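Local coordinates for protein alcohol dehydrogenase (Aeropyrum pernix, PDB 1H2B) that probably catalyses the NAD+-dependent, reversible oxidation of alcohols as a zinc-containing enzyme, at residues B[187-192]-B[213-218]; B[253-258]-B[273-278]; B[176-181]-B[207-212]; B[259-264]-B[282-287]. One frame throughout, in Å; residues are numbered along the deposited sequence. Where two conformers were deposited one is given.

Interaction 1: residues B[187-192]-B[213-218]. With NAJ (nicotinamide-adenine-dinucleotide (acidic form)), chain I.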
# COMPACT_ATOMS: atom_id res chain seq x y z
N GLY B 187 -4.33 0.55 -19.93
CA GLY B 187 -4.12 1.81 -20.62
C GLY B 187 -2.80 2.50 -20.22
O GLY B 187 -2.33 3.41 -20.94
N ALA B 188 -2.19 2.04 -19.12
CA ALA B 188 -0.87 2.57 -18.72
C ALA B 188 0.14 1.97 -19.67
O ALA B 188 -0.04 0.84 -20.17
CB ALA B 188 -0.54 2.11 -17.32
N TYR B 189 1.25 2.69 -19.83
CA TYR B 189 2.35 2.17 -20.63
C TYR B 189 3.54 1.91 -19.74
O TYR B 189 3.86 2.67 -18.83
CB TYR B 189 2.84 3.22 -21.63
CG TYR B 189 1.84 3.58 -22.72
CD1 TYR B 189 0.94 4.63 -22.53
CD2 TYR B 189 1.83 2.85 -23.91
CE1 TYR B 189 0.04 4.95 -23.53
CE2 TYR B 189 0.93 3.15 -24.91
CZ TYR B 189 0.05 4.20 -24.71
OH TYR B 189 -0.86 4.52 -25.75
N VAL B 190 4.23 0.83 -20.05
CA VAL B 190 5.51 0.51 -19.39
C VAL B 190 6.56 0.35 -20.47
O VAL B 190 6.35 -0.39 -21.42
CB VAL B 190 5.40 -0.70 -18.44
CG1 VAL B 190 4.83 -1.96 -19.12
CG2 VAL B 190 6.76 -1.03 -17.79
N ALA B 191 7.69 1.06 -20.33
CA ALA B 191 8.85 0.85 -21.22
C ALA B 191 9.81 -0.08 -20.51
O ALA B 191 10.25 0.20 -19.38
CB ALA B 191 9.56 2.15 -21.48
N ILE B 192 10.11 -1.20 -21.15
CA ILE B 192 11.07 -2.16 -20.60
C ILE B 192 12.30 -1.99 -21.47
O ILE B 192 12.23 -2.20 -22.70
CB ILE B 192 10.45 -3.63 -20.55
CG1 ILE B 192 11.41 -4.62 -19.89
CG2 ILE B 192 9.90 -4.10 -21.93
CD1 ILE B 192 12.62 -4.98 -20.73
N THR B 213 0.28 -1.72 -21.29
CA THR B 213 0.80 -1.78 -22.68
C THR B 213 2.32 -1.77 -22.58
O THR B 213 2.88 -0.83 -22.00
CB THR B 213 0.28 -0.58 -23.47
OG1 THR B 213 -1.16 -0.68 -23.56
CG2 THR B 213 0.77 -0.64 -24.90
N VAL B 214 2.96 -2.77 -23.18
CA VAL B 214 4.40 -3.00 -23.00
C VAL B 214 5.16 -2.49 -24.22
O VAL B 214 4.92 -2.95 -25.35
CB VAL B 214 4.68 -4.48 -22.79
CG1 VAL B 214 6.19 -4.70 -22.68
CG2 VAL B 214 3.96 -4.96 -21.51
N ILE B 215 6.07 -1.54 -24.01
CA ILE B 215 6.94 -1.03 -25.10
C ILE B 215 8.37 -1.52 -24.77
O ILE B 215 8.91 -1.16 -23.69
CB ILE B 215 6.94 0.51 -25.15
CG1 ILE B 215 5.49 1.06 -25.33
CG2 ILE B 215 7.88 1.01 -26.29
CD1 ILE B 215 5.38 2.57 -25.09
N ALA B 216 8.97 -2.35 -25.63
CA ALA B 216 10.31 -2.90 -25.31
C ALA B 216 11.34 -2.18 -26.17
O ALA B 216 11.11 -2.01 -27.40
CB ALA B 216 10.38 -4.39 -25.57
N LEU B 217 12.46 -1.80 -25.56
CA LEU B 217 13.55 -1.11 -26.27
C LEU B 217 14.80 -1.95 -26.28
O LEU B 217 15.17 -2.57 -25.28
CB LEU B 217 13.90 0.19 -25.52
CG LEU B 217 13.02 1.40 -25.93
CD1 LEU B 217 11.57 1.17 -25.59
CD2 LEU B 217 13.49 2.67 -25.23
N ASP B 218 15.46 -1.98 -27.44
CA ASP B 218 16.80 -2.58 -27.51
C ASP B 218 17.48 -1.99 -28.70
O ASP B 218 16.95 -1.12 -29.35
CB ASP B 218 16.72 -4.11 -27.58
CG ASP B 218 17.93 -4.78 -26.99
OD1 ASP B 218 17.85 -5.37 -25.89
OD2 ASP B 218 19.07 -4.71 -27.56
PA NAJ I . 22.51 -8.40 -20.94
O1A NAJ I . 23.88 -8.07 -21.48
O2A NAJ I . 21.93 -9.80 -21.16
O5B NAJ I . 21.38 -7.46 -21.56
C5B NAJ I . 21.59 -6.07 -21.81
C4B NAJ I . 20.62 -5.74 -22.94
O4B NAJ I . 20.62 -4.31 -23.10
C3B NAJ I . 20.97 -6.40 -24.27
O3B NAJ I . 19.84 -7.05 -24.87
C2B NAJ I . 21.45 -5.17 -25.03
O2B NAJ I . 21.35 -5.29 -26.46
C1B NAJ I . 20.57 -4.04 -24.49
N9A NAJ I . 21.09 -2.69 -24.70
C8A NAJ I . 22.41 -2.22 -24.74
N7A NAJ I . 22.41 -0.88 -24.93
C5A NAJ I . 21.10 -0.48 -25.02
C6A NAJ I . 20.50 0.74 -25.21
N6A NAJ I . 21.19 1.87 -25.40
N1A NAJ I . 19.13 0.80 -25.18
C2A NAJ I . 18.34 -0.33 -25.04
N3A NAJ I . 18.95 -1.52 -24.88
C4A NAJ I . 20.31 -1.59 -24.88
O3 NAJ I . 22.56 -8.03 -19.39
PN NAJ I . 21.79 -8.72 -18.15
O1N NAJ I . 22.58 -9.84 -17.64
O2N NAJ I . 20.37 -8.92 -18.51
O5D NAJ I . 21.98 -7.56 -17.06
C5D NAJ I . 21.29 -6.33 -17.28
C4D NAJ I . 21.81 -5.29 -16.30
O4D NAJ I . 21.30 -5.62 -14.99
C3D NAJ I . 23.33 -5.29 -16.14
O3D NAJ I . 23.74 -3.96 -15.76
C2D NAJ I . 23.56 -6.24 -14.96
O2D NAJ I . 24.77 -6.09 -14.28
C1D NAJ I . 22.37 -5.79 -14.09
N1N NAJ I . 21.93 -6.66 -13.00
C2N NAJ I . 21.31 -6.05 -11.95
C3N NAJ I . 20.81 -6.81 -10.91
C7N NAJ I . 20.18 -6.12 -9.74
O7N NAJ I . 19.81 -6.94 -8.74
N7N NAJ I . 19.91 -4.82 -9.66
C4N NAJ I . 20.90 -8.24 -10.89
C5N NAJ I . 21.40 -8.82 -12.09
C6N NAJ I . 21.94 -8.04 -13.10
O HOH W 1 -2.91 -1.45 -21.36
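Y189 to I192 pairs in parallel with T213 to A216, as the two strands of a beta-alpha-beta unit of the Rossmann-type domain whose crossover is helix 197-209. Five backbone bonds alternate along the ladder: T213 N to A188 O, V190 N to T213 O, I215 N to V190 O (2.8 Å, almost straight at 178°), I192 N to I215 O and L217 N to I192 O. The apolar contacts fall on two faces. On one, Y189 lies alongside T213, its ring close to CG2, and Y189 CD2 meets I215 CD1 at 3.8 Å. On the other, V190 CG1 touches V214 CG2, while I192 CG2, lodged between its own backbone N and carbonyl carbon, reaches A216 CB (3.7 Å) under helix 197-209. Water 1 joins G187 N and T213 OG1 at the N-terminal end. The cofactor is held at the C-terminal end of 213-218, where D218 grips the adenosine ribose and OD1 also accepts from V195 N. An alanine here would probably leave both ribose hydroxyls and V195 N without that acceptor. Each carboxylate oxygen takes one hydroxyl: D218 OD1 accepts from NAJ O3B at 2.8 Å, D218 OD2 from NAJ O2B at 2.6 Å.

Interaction 2: residues B[253-258]-B[273-278]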
# COMPACT_ATOMS: atom_id res chain seq x y z
N ARG B 253 2.48 11.75 -23.73
CA ARG B 253 2.26 11.61 -22.31
C ARG B 253 3.44 10.92 -21.59
O ARG B 253 3.53 11.00 -20.36
CB ARG B 253 1.00 10.81 -22.07
CG ARG B 253 -0.22 11.55 -22.66
CD ARG B 253 -1.55 11.21 -22.02
NE ARG B 253 -1.81 12.09 -20.88
CZ ARG B 253 -2.01 11.68 -19.63
NH1 ARG B 253 -2.00 10.38 -19.33
NH2 ARG B 253 -2.23 12.57 -18.68
N GLY B 254 4.29 10.22 -22.35
CA GLY B 254 5.33 9.39 -21.75
C GLY B 254 4.76 8.15 -21.08
O GLY B 254 3.55 7.87 -21.11
N VAL B 255 5.64 7.38 -20.42
CA VAL B 255 5.24 6.13 -19.79
C VAL B 255 5.00 6.27 -18.31
O VAL B 255 5.61 7.08 -17.61
CB VAL B 255 6.26 5.00 -20.06
CG1 VAL B 255 6.44 4.79 -21.59
CG2 VAL B 255 7.62 5.32 -19.44
N ASN B 256 4.10 5.44 -17.82
CA ASN B 256 3.82 5.38 -16.39
C ASN B 256 4.98 4.76 -15.61
O ASN B 256 5.26 5.15 -14.45
CB ASN B 256 2.55 4.57 -16.17
CG ASN B 256 1.37 5.18 -16.90
OD1 ASN B 256 1.21 5.08 -18.10
ND2 ASN B 256 0.54 5.88 -16.12
N VAL B 257 5.63 3.77 -16.21
CA VAL B 257 6.80 3.12 -15.58
C VAL B 257 7.82 2.86 -16.69
O VAL B 257 7.45 2.44 -17.78
CB VAL B 257 6.46 1.78 -14.95
CG1 VAL B 257 7.74 1.10 -14.43
CG2 VAL B 257 5.49 1.94 -13.76
N ALA B 258 9.09 3.21 -16.42
CA ALA B 258 10.19 2.74 -17.28
C ALA B 258 11.07 1.86 -16.44
O ALA B 258 11.21 2.10 -15.24
CB ALA B 258 10.99 3.92 -17.81
N TYR B 273 13.82 10.47 -19.16
CA TYR B 273 13.09 11.34 -20.06
C TYR B 273 11.93 10.59 -20.72
O TYR B 273 11.13 11.25 -21.42
CB TYR B 273 14.05 11.92 -21.11
CG TYR B 273 14.96 12.95 -20.50
CD1 TYR B 273 16.20 12.58 -20.02
CD2 TYR B 273 14.54 14.25 -20.33
CE1 TYR B 273 17.07 13.54 -19.42
CE2 TYR B 273 15.39 15.22 -19.71
CZ TYR B 273 16.62 14.82 -19.26
OH TYR B 273 17.44 15.76 -18.67
N LEU B 274 11.83 9.27 -20.49
CA LEU B 274 10.64 8.52 -20.96
C LEU B 274 9.41 8.73 -20.06
O LEU B 274 8.28 8.45 -20.46
CB LEU B 274 10.92 7.01 -21.04
CG LEU B 274 12.13 6.59 -21.88
CD1 LEU B 274 12.38 5.11 -21.70
CD2 LEU B 274 11.88 7.00 -23.33
N LEU B 275 9.64 9.23 -18.85
CA LEU B 275 8.59 9.23 -17.84
C LEU B 275 7.54 10.32 -18.04
O LEU B 275 7.84 11.50 -18.29
CB LEU B 275 9.20 9.43 -16.46
CG LEU B 275 10.19 8.35 -16.01
CD1 LEU B 275 10.75 8.76 -14.63
CD2 LEU B 275 9.60 6.92 -15.96
N GLY B 276 6.29 9.91 -17.86
CA GLY B 276 5.21 10.86 -17.79
C GLY B 276 5.00 11.36 -16.37
O GLY B 276 5.80 11.05 -15.47
N ARG B 277 3.91 12.10 -16.16
CA ARG B 277 3.64 12.62 -14.80
C ARG B 277 3.39 11.51 -13.79
O ARG B 277 2.67 10.53 -14.06
CB ARG B 277 2.43 13.56 -14.85
CG ARG B 277 2.67 14.72 -15.76
CD ARG B 277 1.62 15.83 -15.62
NE ARG B 277 1.78 16.56 -14.33
CZ ARG B 277 2.71 17.46 -14.03
NH1 ARG B 277 3.62 17.85 -14.91
NH2 ARG B 277 2.67 18.04 -12.83
N MET B 278 4.02 11.65 -12.63
CA MET B 278 4.01 10.59 -11.59
C MET B 278 4.70 9.31 -12.05
O MET B 278 4.55 8.25 -11.44
CB MET B 278 2.62 10.33 -11.01
CG MET B 278 2.16 11.51 -10.22
SD MET B 278 0.59 11.22 -9.34
CE MET B 278 -0.45 10.88 -10.58
O HOH W 2 2.06 12.28 -18.42
O HOH W 3 3.60 5.15 -12.29
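L275 and A258 meet at the apolar centre. The CB of L275 starts out away from 253-258, but the branch end comes back, and its CD2 lies 3.8 Å from A258 CB and equally near A258 N. V255 CG2 adds to the same cluster, resting 4.0 Å from L274 CB and a little farther from L275 CD2. With V255 CG1 anti to the carbonyl carbon (chi1 -57°), CG2 is held between backbone N and carbonyl carbon, where it also comes within 3.4 Å of L274 O. V246 of helix 242-249 touches both V255 and L274.

Outside this core the backbones join in one parallel bridge, V255 with L275. V255 N donates to L274 O (2.8 Å) in the carbonyl plane, and G276 N donates to V255 O from a position tilted 31° out of it. The two backbones come close here: R253 O is 3.1 Å from G276 CA, and a CB on G276 would collide with that oxygen.

At the polar edge water takes over. Water 2 donates to R253 O (2.8 Å) and accepts from R277 N; water 3 donates to N256 O and only weakly to M278 O. The N256 carboxamide turns to Y189 N of the neighbouring strand. The guanidinium groups reach the third subunit, R253 forming a salt bridge with its E124 and R277 bonding its H122 and M121 O. The short parallel pairing belongs to the beta-alpha-beta crossover that carries the chain from strand 255-260 through helix 265-270 to strand 279-283 of the Rossmann-type sheet.

Interaction 3: residues B[176-181]-B[207-212]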
# COMPACT_ATOMS: atom_id res chain seq x y z
N ALA B 176 11.42 -6.45 -9.65
CA ALA B 176 11.25 -5.17 -10.31
C ALA B 176 9.87 -5.02 -10.91
O ALA B 176 9.31 -3.94 -10.88
CB ALA B 176 12.38 -5.02 -11.39
N VAL B 177 9.34 -6.10 -11.50
CA VAL B 177 7.99 -6.03 -12.09
C VAL B 177 6.95 -5.89 -10.99
O VAL B 177 5.95 -5.17 -11.19
CB VAL B 177 7.74 -7.24 -13.03
CG1 VAL B 177 6.22 -7.36 -13.35
CG2 VAL B 177 8.59 -7.08 -14.33
N LYS B 178 7.14 -6.55 -9.86
CA LYS B 178 6.26 -6.29 -8.68
C LYS B 178 6.24 -4.83 -8.33
O LYS B 178 5.15 -4.25 -8.10
CB LYS B 178 6.70 -7.10 -7.47
CG LYS B 178 6.51 -8.58 -7.66
CD LYS B 178 6.48 -9.28 -6.30
CE LYS B 178 5.30 -10.21 -6.21
NZ LYS B 178 4.88 -10.66 -4.83
N LYS B 179 7.41 -4.18 -8.27
CA LYS B 179 7.43 -2.74 -8.02
C LYS B 179 6.62 -1.99 -9.09
O LYS B 179 5.76 -1.17 -8.78
CB LYS B 179 8.87 -2.18 -8.02
CG LYS B 179 9.73 -2.59 -6.83
CD LYS B 179 11.05 -1.88 -7.00
CE LYS B 179 11.88 -1.94 -5.74
NZ LYS B 179 12.19 -3.33 -5.39
N ALA B 180 6.83 -2.34 -10.36
CA ALA B 180 6.16 -1.67 -11.47
C ALA B 180 4.65 -1.80 -11.35
O ALA B 180 3.94 -0.82 -11.62
CB ALA B 180 6.63 -2.25 -12.81
N ALA B 181 4.17 -3.00 -11.03
CA ALA B 181 2.75 -3.34 -11.09
C ALA B 181 1.94 -2.45 -10.16
O ALA B 181 0.76 -2.15 -10.43
CB ALA B 181 2.55 -4.72 -10.75
N LYS B 207 3.60 -8.95 -18.98
CA LYS B 207 2.32 -9.43 -19.55
C LYS B 207 1.47 -10.31 -18.62
O LYS B 207 0.24 -10.34 -18.74
CB LYS B 207 2.60 -10.19 -20.86
CG LYS B 207 3.20 -9.33 -21.97
CD LYS B 207 2.30 -8.18 -22.41
CE LYS B 207 0.98 -8.68 -22.98
NZ LYS B 207 0.24 -7.60 -23.67
N VAL B 208 2.14 -11.08 -17.77
CA VAL B 208 1.53 -11.98 -16.83
C VAL B 208 1.01 -11.21 -15.61
O VAL B 208 -0.05 -11.56 -15.05
CB VAL B 208 2.60 -13.04 -16.33
CG1 VAL B 208 2.09 -13.82 -15.13
CG2 VAL B 208 2.97 -13.95 -17.48
N MET B 209 1.78 -10.19 -15.19
CA MET B 209 1.58 -9.59 -13.88
C MET B 209 0.87 -8.23 -13.90
O MET B 209 0.46 -7.72 -12.85
CB MET B 209 2.90 -9.48 -13.14
CG MET B 209 3.32 -10.82 -12.63
SD MET B 209 4.99 -10.69 -12.26
CE MET B 209 4.85 -9.70 -10.78
N THR B 210 0.74 -7.64 -15.09
CA THR B 210 0.06 -6.35 -15.23
C THR B 210 -0.80 -6.34 -16.47
O THR B 210 -0.59 -7.15 -17.37
CB THR B 210 1.06 -5.19 -15.36
OG1 THR B 210 1.53 -5.04 -16.70
CG2 THR B 210 2.35 -5.39 -14.50
N PRO B 211 -1.74 -5.41 -16.52
CA PRO B 211 -2.48 -5.15 -17.75
C PRO B 211 -1.91 -4.01 -18.59
O PRO B 211 -2.59 -3.51 -19.51
CB PRO B 211 -3.86 -4.78 -17.20
CG PRO B 211 -3.51 -3.92 -16.03
CD PRO B 211 -2.31 -4.64 -15.39
N ALA B 212 -0.67 -3.59 -18.35
CA ALA B 212 -0.13 -2.46 -19.05
C ALA B 212 0.25 -2.77 -20.49
O ALA B 212 0.47 -3.95 -20.83
CB ALA B 212 1.09 -1.92 -18.32
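V177 and M209 carry the first shell, the valine CG1 lying 3.7 Å from M209 SD and as close to the methyl CE. That same CE touches K178 CG, so the thioether bridges two successive residues of helix 166-181. M209 and K178 each have a second conformer, so this part of the contact is less certain. A181 CB meets T210 CG2 at 3.8 Å. No hydrogen bond spans the two segments.

Behind these atoms stands the T210 hydroxyl. OG1 sits between its own backbone N and carbonyl carbon (chi1 83°), leaving CG2 anti to the carbonyl carbon and facing A181. OG1 accepts from A212 N (3.1 Å, 162°) in an ST turn and is also bonded to L206 O, one turn back in the helix. An alanine here would probably leave A212 N without its acceptor and L206 O without its hydroxyl partner, and open a gap beside A181 CB. K178 NZ forms a salt bridge with E317, and P211 packs on M209 of the second subunit. The contact joins the C-terminal ends of helices 166-181 and 197-209, packed side by side on one face of the parallel Rossmann-type sheet.

Interaction 4: residues B[259-264]-B[282-287]. With NAJ (nicotinamide-adenine-dinucleotide (acidic form)), chain I.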
# COMPACT_ATOMS: atom_id res chain seq x y z
N MET B 259 11.67 0.83 -17.06
CA MET B 259 12.48 -0.14 -16.32
C MET B 259 13.79 -0.26 -17.06
O MET B 259 13.81 -0.66 -18.20
CB MET B 259 11.75 -1.51 -16.29
CG MET B 259 10.32 -1.39 -15.68
SD MET B 259 9.61 -3.00 -15.51
CE MET B 259 10.45 -3.60 -14.05
N ASP B 260 14.90 0.13 -16.40
CA ASP B 260 16.19 0.07 -17.09
C ASP B 260 16.88 -1.24 -16.73
O ASP B 260 17.35 -1.39 -15.58
CB ASP B 260 17.05 1.25 -16.63
CG ASP B 260 18.37 1.30 -17.37
OD1 ASP B 260 18.72 0.30 -18.02
OD2 ASP B 260 19.08 2.33 -17.34
N PHE B 261 16.83 -2.20 -17.67
CA PHE B 261 17.53 -3.48 -17.54
C PHE B 261 18.83 -3.51 -18.34
O PHE B 261 19.25 -4.57 -18.80
CB PHE B 261 16.59 -4.63 -18.00
CG PHE B 261 15.49 -4.90 -17.05
CD1 PHE B 261 14.18 -4.47 -17.29
CD2 PHE B 261 15.74 -5.68 -15.92
CE1 PHE B 261 13.13 -4.80 -16.38
CE2 PHE B 261 14.70 -5.98 -14.99
CZ PHE B 261 13.37 -5.57 -15.26
N VAL B 262 19.44 -2.33 -18.49
CA VAL B 262 20.75 -2.21 -19.18
C VAL B 262 21.78 -1.58 -18.21
O VAL B 262 22.84 -2.19 -17.92
CB VAL B 262 20.63 -1.29 -20.39
CG1 VAL B 262 21.99 -1.30 -21.18
CG2 VAL B 262 19.47 -1.74 -21.31
N GLY B 263 21.49 -0.36 -17.75
CA GLY B 263 22.34 0.26 -16.76
C GLY B 263 23.55 0.98 -17.32
O GLY B 263 24.36 1.48 -16.55
N SER B 264 23.67 1.05 -18.65
CA SER B 264 24.79 1.82 -19.24
C SER B 264 24.58 3.32 -19.08
O SER B 264 23.46 3.79 -18.81
CB SER B 264 24.94 1.52 -20.73
OG SER B 264 23.76 1.94 -21.45
N ILE B 282 12.32 2.33 -12.71
CA ILE B 282 12.86 1.27 -11.88
C ILE B 282 14.24 0.96 -12.42
O ILE B 282 14.39 0.59 -13.60
CB ILE B 282 11.98 -0.00 -11.91
CG1 ILE B 282 10.49 0.32 -11.67
CG2 ILE B 282 12.55 -1.04 -10.93
CD1 ILE B 282 10.21 1.12 -10.48
N ILE B 283 15.26 1.25 -11.62
CA ILE B 283 16.66 1.05 -12.01
C ILE B 283 17.13 -0.33 -11.55
O ILE B 283 17.16 -0.62 -10.34
CB ILE B 283 17.54 2.17 -11.41
CG1 ILE B 283 17.11 3.49 -12.04
CG2 ILE B 283 19.04 1.91 -11.68
CD1 ILE B 283 17.75 4.74 -11.34
N VAL B 284 17.49 -1.16 -12.53
CA VAL B 284 17.92 -2.52 -12.29
C VAL B 284 19.34 -2.68 -12.80
O VAL B 284 20.26 -3.11 -12.06
CB VAL B 284 17.01 -3.57 -12.96
CG1 VAL B 284 17.59 -4.94 -12.65
CG2 VAL B 284 15.58 -3.43 -12.44
N GLY B 285 19.54 -2.36 -14.08
CA GLY B 285 20.92 -2.31 -14.60
C GLY B 285 21.76 -1.26 -13.88
O GLY B 285 21.23 -0.27 -13.36
N TYR B 286 23.08 -1.43 -13.92
CA TYR B 286 23.95 -0.45 -13.27
C TYR B 286 25.27 -0.34 -14.04
O TYR B 286 25.58 -1.15 -14.90
CB TYR B 286 24.20 -0.77 -11.78
CG TYR B 286 24.84 -2.10 -11.59
CD1 TYR B 286 26.21 -2.20 -11.63
CD2 TYR B 286 24.07 -3.28 -11.51
CE1 TYR B 286 26.84 -3.44 -11.53
CE2 TYR B 286 24.69 -4.50 -11.40
CZ TYR B 286 26.08 -4.56 -11.42
OH TYR B 286 26.71 -5.78 -11.38
N GLY B 287 26.01 0.73 -13.72
CA GLY B 287 27.30 1.04 -14.35
C GLY B 287 27.40 2.52 -14.65
O GLY B 287 28.49 3.12 -14.57
PA NAJ I . 22.51 -8.40 -20.94
O1A NAJ I . 23.88 -8.07 -21.48
O2A NAJ I . 21.93 -9.80 -21.16
O5B NAJ I . 21.38 -7.46 -21.56
C5B NAJ I . 21.59 -6.07 -21.81
C4B NAJ I . 20.62 -5.74 -22.94
O4B NAJ I . 20.62 -4.31 -23.10
C3B NAJ I . 20.97 -6.40 -24.27
O3B NAJ I . 19.84 -7.05 -24.87
C2B NAJ I . 21.45 -5.17 -25.03
O2B NAJ I . 21.35 -5.29 -26.46
C1B NAJ I . 20.57 -4.04 -24.49
N9A NAJ I . 21.09 -2.69 -24.70
C8A NAJ I . 22.41 -2.22 -24.74
N7A NAJ I . 22.41 -0.88 -24.93
C5A NAJ I . 21.10 -0.48 -25.02
C6A NAJ I . 20.50 0.74 -25.21
N6A NAJ I . 21.19 1.87 -25.40
N1A NAJ I . 19.13 0.80 -25.18
C2A NAJ I . 18.34 -0.33 -25.04
N3A NAJ I . 18.95 -1.52 -24.88
C4A NAJ I . 20.31 -1.59 -24.88
O3 NAJ I . 22.56 -8.03 -19.39
PN NAJ I . 21.79 -8.72 -18.15
O1N NAJ I . 22.58 -9.84 -17.64
O2N NAJ I . 20.37 -8.92 -18.51
O5D NAJ I . 21.98 -7.56 -17.06
C5D NAJ I . 21.29 -6.33 -17.28
C4D NAJ I . 21.81 -5.29 -16.30
O4D NAJ I . 21.30 -5.62 -14.99
C3D NAJ I . 23.33 -5.29 -16.14
O3D NAJ I . 23.74 -3.96 -15.76
C2D NAJ I . 23.56 -6.24 -14.96
O2D NAJ I . 24.77 -6.09 -14.28
C1D NAJ I . 22.37 -5.79 -14.09
N1N NAJ I . 21.93 -6.66 -13.00
C2N NAJ I . 21.31 -6.05 -11.95
C3N NAJ I . 20.81 -6.81 -10.91
C7N NAJ I . 20.18 -6.12 -9.74
O7N NAJ I . 19.81 -6.94 -8.74
N7N NAJ I . 19.91 -4.82 -9.66
C4N NAJ I . 20.90 -8.24 -10.89
C5N NAJ I . 21.40 -8.82 -12.09
C6N NAJ I . 21.94 -8.04 -13.10
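The F261 ring crosses V284 obliquely, its CE2 3.7 Å from V284 CG2. CG lies anti to the carbonyl carbon (chi1 -72°), and the ring comes nearer to 282-287 although its CB points away. The other ring, Y286, has V284 O in plane at its edge and the nicotinamide ribose beside it at a slant, CE2 being 3.3 Å from NAJ O2D; H59 and W65 also meet this ring, and its OH is bonded to T56 and W65. Both segments run off the C-terminal ends of neighbouring parallel strands of the Rossmann-type sheet, into the loops that hold the cofactor. V284 O accepts from the carboxamide N7N of NAJ (3.0 Å, 165°), V262 O from NAJ O3D (2.9 Å), and Y286 N donates to that same O3D. G263 CA comes within 3.3 Å of G285 C; a CB on either glycine would clash with the opposing backbone.

D260 ties the two ends together. Its backbone N donates to I282 O, while its O accepts twice, from G285 N (2.8 Å) and V284 N. In the side chain, OD2 bonds T267, and OD1 closes an Asx turn, met by V262 N at 2.8 Å nearly along the C-O axis and by G263 N from 38° above the carboxylate plane.

How the interactions relate
From the N terminus, helix segment 176-181 opens interaction 3 and strand segment 187-192 opens interaction 1; 207-212 then closes the first and 213-218 the second, so these two contacts cross. A second crossed pair follows: 253-258 and 259-264, consecutive segments that share strand 255-260, open interactions 2 and 4, which 273-278 and 282-287 close in that order. None nests inside another. The two pairs are in series along the chain but meet in the sheet, where strand 255-260 lies beside strand 189-193 and A191 bonds V257 and M259. Interaction 3 backs interaction 4, with A176 packed on M259 and V284. Interactions 1 and 4 share the cofactor: D218 holds the adenosine ribose, the loops of interaction 4 mainly the nicotinamide half.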